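Local coordinates for uncharacterized protein (Thermotoga maritima, PDB 1VMJ), which is of unknown function, belongs to the UPF0047 (YjbQ) family, is a putative thiamin phosphate synthase and binds a sodium ion, at residues Lys25-Glu29 with Asp99-Ala103; Trp78-Pro84 with Leu105-Met110. All coordinates share one frame; numbering follows the deposited sequence. Where two conformers were deposited one is given.

Contact 1 (Lys25-Glu29 with Asp99-Ala103); sequences KRRRE and DNADA. With NA (sodium ion), chain B.
Arg27 reaches across to the start of helix 101-110 and is held there by Asp99 and Asp102. With CG anti to the backbone N (chi1 -173°) and the chain extended as far as NE, its guanidinium arrives end-on. Arg27 NH2 gives two bonds. One meets the syn lone pair of Asp102 OD1 (2.8 Å), the two flat groups being turned only 19° from each other. The other reaches the backbone O of Asp99 (2.9 Å) from above the carbonyl plane. NH1 bonds to Asp99 OD1 (3.1 Å), approaching that carboxylate from above its plane. The looser side lies toward Arg28. Arg28 NH1 and Asp102 OD2, 4.1 Å apart, attract by charge alone; a water bridges both to Arg27 NE, while Glu76 and Glu85 form salt bridges with Arg28. Replacing Arg27 by a leucine would probably cost Asp99 its salt bridge and the bond to its carbonyl, while Asp102 would keep Lys106. Between the aspartates in sequence, Asn100 binds sodium through OD1 (2.5 Å), alongside His93, His104 and three waters, with Asp137 bonded to its ND2. A salt-bridge network thus pins the loop around the helix N-cap, next to this metal site.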
loop_
_atom_site.group_PDB
_atom_site.type_symbol
_atom_site.label_atom_id
_atom_site.label_comp_id
_atom_site.label_asym_id
_atom_site.label_seq_id
_atom_site.Cartn_x
_atom_site.Cartn_y
_atom_site.Cartn_z
ATOM N N LYS A 25 -13.480 -15.927 15.059
ATOM C CA LYS A 25 -13.653 -17.288 15.546
ATOM C C LYS A 25 -12.453 -18.166 15.179
ATOM O O LYS A 25 -12.057 -19.059 15.942
ATOM C CB LYS A 25 -14.933 -17.882 14.958
ATOM C CG LYS A 25 -15.170 -19.342 15.334
ATOM C CD LYS A 25 -16.541 -19.830 14.883
ATOM C CE LYS A 25 -16.665 -21.338 15.064
ATOM N NZ LYS A 25 -18.089 -21.775 15.154
ATOM N N ARG A 26 -11.883 -17.911 14.008
ATOM C CA ARG A 26 -10.781 -18.720 13.506
ATOM C C ARG A 26 -9.533 -17.874 13.284
ATOM O O ARG A 26 -9.545 -16.655 13.371
ATOM C CB ARG A 26 -11.197 -19.386 12.201
ATOM C CG ARG A 26 -12.540 -20.138 12.299
ATOM C CD ARG A 26 -12.881 -20.938 11.044
ATOM N NE ARG A 26 -14.038 -21.824 11.245
ATOM C CZ ARG A 26 -15.324 -21.465 11.148
ATOM N NH1 ARG A 26 -15.668 -20.214 10.855
ATOM N NH2 ARG A 26 -16.281 -22.367 11.351
ATOM N N ARG A 27 -8.444 -18.541 12.964
ATOM C CA ARG A 27 -7.158 -17.881 12.776
ATOM C C ARG A 27 -7.179 -16.838 11.652
ATOM O O ARG A 27 -6.593 -15.750 11.790
ATOM C CB ARG A 27 -6.081 -18.932 12.459
ATOM C CG ARG A 27 -4.672 -18.397 12.412
ATOM C CD ARG A 27 -3.726 -19.485 12.004
ATOM N NE ARG A 27 -2.370 -19.000 11.779
ATOM C CZ ARG A 27 -1.392 -19.083 12.666
ATOM N NH1 ARG A 27 -1.605 -19.629 13.854
ATOM N NH2 ARG A 27 -0.179 -18.630 12.357
ATOM N N ARG A 28 -7.783 -17.236 10.531
ATOM C CA ARG A 28 -7.858 -16.375 9.363
ATOM C C ARG A 28 -9.317 -16.161 8.960
ATOM O O ARG A 28 -10.119 -17.103 8.984
ATOM C CB ARG A 28 -7.081 -16.961 8.185
ATOM C CG ARG A 28 -5.600 -17.187 8.468
ATOM C CD ARG A 28 -4.758 -17.328 7.212
ATOM N NE ARG A 28 -4.903 -18.647 6.614
ATOM C CZ ARG A 28 -4.254 -19.738 7.030
ATOM N NH1 ARG A 28 -3.415 -19.679 8.048
ATOM N NH2 ARG A 28 -4.460 -20.903 6.432
ATOM N N GLU A 29 -9.626 -14.940 8.542
ATOM C CA GLU A 29 -10.974 -14.544 8.147
ATOM C C GLU A 29 -10.939 -13.230 7.395
ATOM O O GLU A 29 -10.118 -12.391 7.710
ATOM C CB GLU A 29 -11.886 -14.403 9.378
ATOM C CG GLU A 29 -13.350 -14.161 8.988
ATOM C CD GLU A 29 -14.327 -14.111 10.159
ATOM O OE1 GLU A 29 -13.918 -14.370 11.313
ATOM O OE2 GLU A 29 -15.527 -13.817 9.887
ATOM N N ASP A 99 3.710 -18.601 16.800
ATOM C CA ASP A 99 3.488 -19.364 15.582
ATOM C C ASP A 99 2.925 -18.508 14.474
ATOM O O ASP A 99 2.464 -19.024 13.459
ATOM C CB ASP A 99 2.593 -20.585 15.851
ATOM C CG ASP A 99 1.147 -20.227 16.166
ATOM O OD1 ASP A 99 0.677 -19.123 15.844
ATOM O OD2 ASP A 99 0.439 -21.117 16.707
ATOM N N ASN A 100 3.013 -17.191 14.636
ATOM C CA ASN A 100 2.347 -16.294 13.699
ATOM C C ASN A 100 3.244 -15.609 12.676
ATOM O O ASN A 100 2.785 -14.703 11.998
ATOM C CB ASN A 100 1.513 -15.256 14.465
ATOM C CG ASN A 100 2.364 -14.254 15.246
ATOM O OD1 ASN A 100 3.592 -14.230 15.150
ATOM N ND2 ASN A 100 1.692 -13.373 15.978
ATOM N N ALA A 101 4.473 -16.088 12.465
ATOM C CA ALA A 101 5.345 -15.471 11.458
ATOM C C ALA A 101 4.652 -15.294 10.104
ATOM O O ALA A 101 4.712 -14.217 9.497
ATOM C CB ALA A 101 6.636 -16.256 11.324
ATOM N N ASP A 102 3.933 -16.319 9.661
ATOM C CA ASP A 102 3.259 -16.278 8.367
ATOM C C ASP A 102 2.261 -15.141 8.262
ATOM O O ASP A 102 2.053 -14.596 7.173
ATOM C CB ASP A 102 2.529 -17.574 8.060
ATOM C CG ASP A 102 1.243 -17.738 8.874
ATOM O OD1 ASP A 102 1.305 -17.910 10.120
ATOM O OD2 ASP A 102 0.157 -17.621 8.254
ATOM N N ALA A 103 1.634 -14.787 9.386
ATOM C CA ALA A 103 0.610 -13.749 9.384
ATOM C C ALA A 103 1.221 -12.377 9.086
ATOM O O ALA A 103 0.583 -11.533 8.454
ATOM C CB ALA A 103 -0.153 -13.724 10.698
HETATM NA NA NA B . 4.487 -11.957 15.609
HETATM O O HOH W 1 -2.182 -17.376 9.388
HETATM O O HOH W 2 4.527 -12.707 17.525
HETATM O O HOH W 3 2.694 -10.944 16.358
HETATM O O HOH W 4 5.236 -10.002 16.418
#

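Contact 2 (Trp78-Pro84 with Leu105-Met110); sequences WLEKLAP and LKRTIM
Trp78 meets Ile109 through the six-membered part of its indole, CZ3 lying 3.6 Å from Ile109 CG2, while Met110 SD sits farther off at the ring edge. One face of the indole carries Leu82 CD1 from the next turn of its own helix, and NE1 bonds to Leu82 O of the third subunit. Leu79 splits its branches: CD2 touches Ile109 CG2 (3.7 Å) and CD1 touches Met110 CG, the Leu79 and Met110 side chains lying crosswise. Its CB also lies alongside the aliphatic part of Lys106. Glu80 starts away from helix 105-110, but its bent chain brings OE2 back to accept a hydrogen bond from Lys106 NZ on its anti lone pair, part of a salt bridge (2.8 Å). Leu82 CD1 makes a lighter contact with Ile109 CD1. At Ala83, where the helix ends, CB rests on Leu105 CB (3.7 Å), and the backbone O takes a 2.7 Å bond from Lys106 NZ, with a C=O...N angle of 158°. The lysine reaches both acceptors because its otherwise extended chain bends at the last torsion (chi4 68°). The short helical segments run at 120° to each other, their axes 9.8 Å apart. An apolar seam thus passes into a buried ammonium held by Glu80, Ala83 O and Asp102; these partners probably stabilise its positive charge and fix the helix end against its neighbour.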
loop_
_atom_site.group_PDB
_atom_site.type_symbol
_atom_site.label_atom_id
_atom_site.label_comp_id
_atom_site.label_asym_id
_atom_site.label_seq_id
_atom_site.Cartn_x
_atom_site.Cartn_y
_atom_site.Cartn_z
ATOM N N TRP A 78 -3.912 -18.619 -2.304
ATOM C CA TRP A 78 -2.758 -17.867 -2.822
ATOM C C TRP A 78 -1.822 -17.394 -1.734
ATOM O O TRP A 78 -0.616 -17.523 -1.852
ATOM C CB TRP A 78 -3.306 -16.687 -3.587
ATOM C CG TRP A 78 -2.347 -15.817 -4.254
ATOM C CD1 TRP A 78 -1.496 -16.162 -5.255
ATOM C CD2 TRP A 78 -2.193 -14.412 -4.063
ATOM N NE1 TRP A 78 -0.804 -15.049 -5.696
ATOM C CE2 TRP A 78 -1.224 -13.969 -4.978
ATOM C CE3 TRP A 78 -2.787 -13.473 -3.202
ATOM C CZ2 TRP A 78 -0.830 -12.636 -5.057
ATOM C CZ3 TRP A 78 -2.386 -12.133 -3.289
ATOM C CH2 TRP A 78 -1.420 -11.737 -4.201
ATOM N N LEU A 79 -2.379 -16.896 -0.648
ATOM C CA LEU A 79 -1.576 -16.431 0.449
ATOM C C LEU A 79 -0.872 -17.575 1.134
ATOM O O LEU A 79 0.236 -17.402 1.645
ATOM C CB LEU A 79 -2.430 -15.666 1.465
ATOM C CG LEU A 79 -2.968 -14.314 0.997
ATOM C CD1 LEU A 79 -4.090 -13.780 1.899
ATOM C CD2 LEU A 79 -1.807 -13.309 0.917
ATOM N N GLU A 80 -1.508 -18.742 1.180
ATOM C CA GLU A 80 -0.849 -19.921 1.723
ATOM C C GLU A 80 0.306 -20.385 0.840
ATOM O O GLU A 80 1.297 -20.949 1.328
ATOM C CB GLU A 80 -1.831 -21.064 1.967
ATOM C CG GLU A 80 -2.437 -21.059 3.357
ATOM C CD GLU A 80 -1.454 -21.521 4.405
ATOM O OE1 GLU A 80 -1.320 -22.748 4.622
ATOM O OE2 GLU A 80 -0.792 -20.659 5.026
ATOM N N LYS A 81 0.187 -20.192 -0.463
ATOM C CA LYS A 81 1.267 -20.479 -1.389
ATOM C C LYS A 81 2.415 -19.503 -1.221
ATOM O O LYS A 81 3.564 -19.902 -1.187
ATOM C CB LYS A 81 0.747 -20.481 -2.820
ATOM C CG LYS A 81 1.829 -20.767 -3.848
ATOM C CD LYS A 81 1.257 -21.095 -5.226
ATOM N N LEU A 82 2.120 -18.221 -1.113
ATOM C CA LEU A 82 3.174 -17.222 -1.025
ATOM C C LEU A 82 3.835 -17.145 0.332
ATOM O O LEU A 82 5.024 -16.808 0.417
ATOM C CB LEU A 82 2.613 -15.852 -1.354
ATOM C CG LEU A 82 2.067 -15.606 -2.748
ATOM C CD1 LEU A 82 1.634 -14.174 -2.865
ATOM C CD2 LEU A 82 3.096 -15.960 -3.775
ATOM N N ALA A 83 3.069 -17.434 1.391
ATOM C CA ALA A 83 3.536 -17.279 2.769
ATOM C C ALA A 83 2.916 -18.342 3.665
ATOM O O ALA A 83 2.050 -18.055 4.476
ATOM C CB ALA A 83 3.183 -15.882 3.253
ATOM N N PRO A 84 3.333 -19.599 3.487
ATOM C CA PRO A 84 2.744 -20.718 4.196
ATOM C C PRO A 84 2.842 -20.610 5.706
ATOM O O PRO A 84 3.863 -20.238 6.240
ATOM C CB PRO A 84 3.522 -21.926 3.680
ATOM C CG PRO A 84 4.709 -21.374 3.072
ATOM C CD PRO A 84 4.356 -20.047 2.545
ATOM N N LEU A 105 3.763 -11.930 7.147
ATOM C CA LEU A 105 4.002 -12.005 5.696
ATOM C C LEU A 105 2.717 -11.859 4.868
ATOM O O LEU A 105 2.679 -11.077 3.925
ATOM C CB LEU A 105 4.760 -13.311 5.328
ATOM C CG LEU A 105 6.040 -13.559 6.114
ATOM C CD1 LEU A 105 6.704 -14.824 5.610
ATOM C CD2 LEU A 105 6.988 -12.406 6.116
ATOM N N LYS A 106 1.676 -12.595 5.233
ATOM C CA LYS A 106 0.393 -12.516 4.549
ATOM C C LYS A 106 -0.144 -11.084 4.565
ATOM O O LYS A 106 -0.636 -10.574 3.562
ATOM C CB LYS A 106 -0.621 -13.490 5.167
ATOM C CG LYS A 106 -0.396 -14.953 4.893
ATOM C CD LYS A 106 -1.548 -15.766 5.468
ATOM C CE LYS A 106 -1.546 -17.217 4.998
ATOM N NZ LYS A 106 -0.402 -17.951 5.546
ATOM N N ARG A 107 -0.048 -10.416 5.718
ATOM C CA ARG A 107 -0.580 -9.047 5.807
ATOM C C ARG A 107 0.210 -8.136 4.897
ATOM O O ARG A 107 -0.358 -7.185 4.347
ATOM C CB ARG A 107 -0.626 -8.543 7.258
ATOM C CG ARG A 107 0.479 -7.582 7.724
ATOM C CD ARG A 107 0.341 -6.186 7.188
ATOM N NE ARG A 107 1.151 -5.192 7.897
ATOM C CZ ARG A 107 0.735 -4.479 8.925
ATOM N NH1 ARG A 107 -0.486 -4.607 9.409
ATOM N NH2 ARG A 107 1.543 -3.594 9.482
ATOM N N THR A 108 1.507 -8.403 4.747
ATOM C CA THR A 108 2.338 -7.603 3.878
ATOM C C THR A 108 1.833 -7.670 2.437
ATOM O O THR A 108 1.758 -6.643 1.763
ATOM C CB THR A 108 3.797 -8.028 4.016
ATOM O OG1 THR A 108 4.212 -7.852 5.373
ATOM C CG2 THR A 108 4.693 -7.213 3.096
ATOM N N ILE A 109 1.468 -8.855 1.971
ATOM C CA ILE A 109 0.895 -8.979 0.636
ATOM C C ILE A 109 -0.391 -8.176 0.486
ATOM O O ILE A 109 -0.552 -7.441 -0.488
ATOM C CB ILE A 109 0.626 -10.447 0.301
ATOM C CG1 ILE A 109 1.946 -11.227 0.264
ATOM C CG2 ILE A 109 -0.125 -10.599 -1.012
ATOM C CD1 ILE A 109 2.905 -10.785 -0.804
ATOM N N MET A 110 -1.315 -8.319 1.423
ATOM C CA MET A 110 -2.632 -7.697 1.264
ATOM C C MET A 110 -2.588 -6.198 1.553
ATOM O O MET A 110 -3.422 -5.426 1.038
ATOM C CB MET A 110 -3.668 -8.375 2.153
ATOM C CG MET A 110 -3.946 -9.823 1.870
ATOM S SD MET A 110 -4.372 -10.203 0.190
ATOM C CE MET A 110 -5.842 -9.254 0.025
#

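From the N terminus the chain completes strand 14-22 and enters the loop that carries 25-29, the first half of contact 1, and leads into strand 29-32. Helix 69-82 then supplies 78-84 for contact 2. Contact 1 closes over 69 intervening residues when 99-103 begins helix 101-110, and contact 2 closes a much shorter loop of 20 residues a turn later, at 105-110. Their segments alternate, so the two closures cross instead of nesting. Helix 101-110 serves both, joining the loop between two strands to the end of helix 69-82. The centres lie 11 Å apart and the contacts touch directly, Asp102 CB packing 3.5 Å from Pro84 O.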